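Local coordinates for McyG protein (Microcystis aeruginosa PCC 7806, PDB 4R0M) that probably activates phenylalanine or related phenylpropanoid acids as acyl-adenylates and passes them to its peptidyl carrier domain during microcystin assembly, at residues Gln438-Asn443 / Tyr447-Leu452. Numbering follows the deposited sequence.
Sequences QEIIIN and YFAHEL
Ile440 and Tyr447 face each other as an antiparallel hydrogen-bonded pair in a two-stranded hairpin, their CA atoms 5.1 Å apart. Tyr447 N donates to Ile440 O over 2.8 Å, with an N-H...O angle of 150°; the C=O...N angle of 167° puts the donor almost straight ahead of the carbonyl. Both side chains leave on the same face of the hairpin and cross at about a right angle, Ile440 CG2 meeting Tyr447 CB at 4.0 Å. The same carbonyl oxygen, Ile440 O, lies in the plane of the Tyr447 ring at its edge, 3.8 Å from CD2.

The tight part of the contact gathers around buried Ile440. CG1 stands beside the backbone N (chi1 -56°) and the chain then extends, carrying CD1 past the end of the strand pair to the first turn of helix 449-457. There CD1 touches Ala449 CB at 3.9 Å and meets Leu452 CD1 tip to tip at the same separation. Toward the hairpin turn the packing thins: Ile442 meets the ring only at Tyr447 CE2, which lies 4.1 Å from both Ile442 CB and Ile442 O. Ile441, between Ile440 and Ile442, is exposed and points away from 447-452.

Phe448 occupies the N-cap position, so the hairpin passes directly into the helix, as in the small C-terminal subdomain of ANL adenylation enzymes. Ile440 and Leu452 continue onto Ala471 and Ala469 of strand 468-474, Leu452 also packs on Val507 and Phe511 of helix 498-511, and Ala449 touches Lys536 of helix 536-545.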
loop_
_atom_site.group_PDB
_atom_site.type_symbol
_atom_site.label_atom_id
_atom_site.label_comp_id
_atom_site.label_asym_id
_atom_site.label_seq_id
_atom_site.Cartn_x
_atom_site.Cartn_y
_atom_site.Cartn_z
ATOM N N GLN A 438 -6.295 17.786 4.156
ATOM C CA GLN A 438 -7.428 16.922 3.829
ATOM C C GLN A 438 -8.423 16.883 4.986
ATOM O O GLN A 438 -9.279 15.996 5.059
ATOM C CB GLN A 438 -6.956 15.507 3.487
ATOM C CG GLN A 438 -6.440 15.346 2.067
ATOM C CD GLN A 438 -6.108 13.908 1.724
ATOM O OE1 GLN A 438 -4.965 13.584 1.408
ATOM N NE2 GLN A 438 -7.108 13.034 1.788
ATOM N N GLU A 439 -8.299 17.855 5.888
ATOM C CA GLU A 439 -9.184 17.976 7.042
ATOM C C GLU A 439 -10.579 18.420 6.622
ATOM O O GLU A 439 -10.737 19.206 5.686
ATOM C CB GLU A 439 -8.611 18.975 8.045
ATOM C CG GLU A 439 -7.327 18.521 8.719
ATOM C CD GLU A 439 -6.495 19.682 9.225
ATOM O OE1 GLU A 439 -6.127 19.672 10.418
ATOM O OE2 GLU A 439 -6.212 20.606 8.430
ATOM N N ILE A 440 -11.586 17.903 7.319
ATOM C CA ILE A 440 -12.966 18.310 7.099
ATOM C C ILE A 440 -13.426 19.133 8.303
ATOM O O ILE A 440 -13.871 18.589 9.317
ATOM C CB ILE A 440 -13.893 17.102 6.831
ATOM C CG1 ILE A 440 -13.362 16.276 5.651
ATOM C CG2 ILE A 440 -15.320 17.567 6.564
ATOM C CD1 ILE A 440 -14.013 14.919 5.481
ATOM N N ILE A 441 -13.283 20.451 8.182
ATOM C CA ILE A 441 -13.655 21.383 9.244
ATOM C C ILE A 441 -14.855 22.220 8.806
ATOM O O ILE A 441 -14.795 22.940 7.804
ATOM C CB ILE A 441 -12.476 22.302 9.646
ATOM C CG1 ILE A 441 -11.255 21.466 10.051
ATOM C CG2 ILE A 441 -12.890 23.238 10.778
ATOM C CD1 ILE A 441 -9.954 22.242 10.128
ATOM N N ILE A 442 -15.946 22.105 9.557
ATOM C CA ILE A 442 -17.178 22.835 9.269
ATOM C C ILE A 442 -17.665 23.529 10.541
ATOM O O ILE A 442 -18.020 22.868 11.523
ATOM C CB ILE A 442 -18.260 21.902 8.678
ATOM C CG1 ILE A 442 -17.792 21.335 7.336
ATOM C CG2 ILE A 442 -19.569 22.649 8.482
ATOM C CD1 ILE A 442 -18.317 19.953 7.027
ATOM N N ASN A 443 -17.667 24.863 10.508
ATOM C CA ASN A 443 -17.964 25.708 11.675
ATOM C C ASN A 443 -16.999 25.498 12.846
ATOM O O ASN A 443 -17.403 25.527 14.013
ATOM C CB ASN A 443 -19.420 25.541 12.131
ATOM C CG ASN A 443 -20.374 26.448 11.382
ATOM O OD1 ASN A 443 -20.302 27.673 11.490
ATOM N ND2 ASN A 443 -21.284 25.848 10.627
ATOM N N TYR A 447 -14.300 17.090 11.602
ATOM C CA TYR A 447 -14.921 15.851 11.141
ATOM C C TYR A 447 -13.864 14.965 10.489
ATOM O O TYR A 447 -12.853 15.459 9.982
ATOM C CB TYR A 447 -16.072 16.136 10.172
ATOM C CG TYR A 447 -17.258 16.818 10.819
ATOM C CD1 TYR A 447 -18.289 16.072 11.392
ATOM C CD2 TYR A 447 -17.347 18.211 10.866
ATOM C CE1 TYR A 447 -19.376 16.692 11.990
ATOM C CE2 TYR A 447 -18.428 18.839 11.463
ATOM C CZ TYR A 447 -19.439 18.074 12.022
ATOM O OH TYR A 447 -20.513 18.695 12.612
ATOM N N PHE A 448 -14.100 13.656 10.506
ATOM C CA PHE A 448 -13.098 12.697 10.048
ATOM C C PHE A 448 -13.629 11.806 8.932
ATOM O O PHE A 448 -14.640 11.119 9.093
ATOM C CB PHE A 448 -12.559 11.880 11.229
ATOM C CG PHE A 448 -12.070 12.730 12.369
ATOM C CD1 PHE A 448 -10.793 13.282 12.348
ATOM C CD2 PHE A 448 -12.897 13.001 13.457
ATOM C CE1 PHE A 448 -10.345 14.078 13.393
ATOM C CE2 PHE A 448 -12.454 13.792 14.506
ATOM C CZ PHE A 448 -11.177 14.333 14.473
ATOM N N ALA A 449 -12.924 11.838 7.802
ATOM C CA ALA A 449 -13.363 11.210 6.555
ATOM C C ALA A 449 -13.711 9.725 6.672
ATOM O O ALA A 449 -14.718 9.279 6.113
ATOM C CB ALA A 449 -12.323 11.428 5.466
ATOM N N HIS A 450 -12.886 8.971 7.402
ATOM C CA HIS A 450 -13.074 7.524 7.539
ATOM C C HIS A 450 -14.376 7.156 8.201
ATOM O O HIS A 450 -15.041 6.214 7.767
ATOM C CB HIS A 450 -11.882 6.875 8.245
ATOM C CG HIS A 450 -11.880 7.054 9.748
ATOM N ND1 HIS A 450 -11.466 8.192 10.343
ATOM C CD2 HIS A 450 -12.251 6.186 10.775
ATOM C CE1 HIS A 450 -11.572 8.062 11.679
ATOM N NE2 HIS A 450 -12.051 6.833 11.942
ATOM N N GLU A 451 -14.752 7.900 9.244
ATOM C CA GLU A 451 -16.038 7.709 9.924
ATOM C C GLU A 451 -17.190 7.915 8.953
ATOM O O GLU A 451 -18.085 7.072 8.848
ATOM C CB GLU A 451 -16.192 8.693 11.083
ATOM C CG GLU A 451 -15.450 8.328 12.355
ATOM C CD GLU A 451 -15.714 9.326 13.468
ATOM O OE1 GLU A 451 -16.897 9.532 13.824
ATOM O OE2 GLU A 451 -14.740 9.912 13.984
ATOM N N LEU A 452 -17.152 9.042 8.242
ATOM C CA LEU A 452 -18.153 9.369 7.232
ATOM C C LEU A 452 -18.242 8.267 6.189
ATOM O O LEU A 452 -19.328 7.754 5.916
ATOM C CB LEU A 452 -17.833 10.713 6.572
ATOM C CG LEU A 452 -17.975 11.964 7.447
ATOM C CD1 LEU A 452 -17.095 13.092 6.927
ATOM C CD2 LEU A 452 -19.430 12.406 7.551
#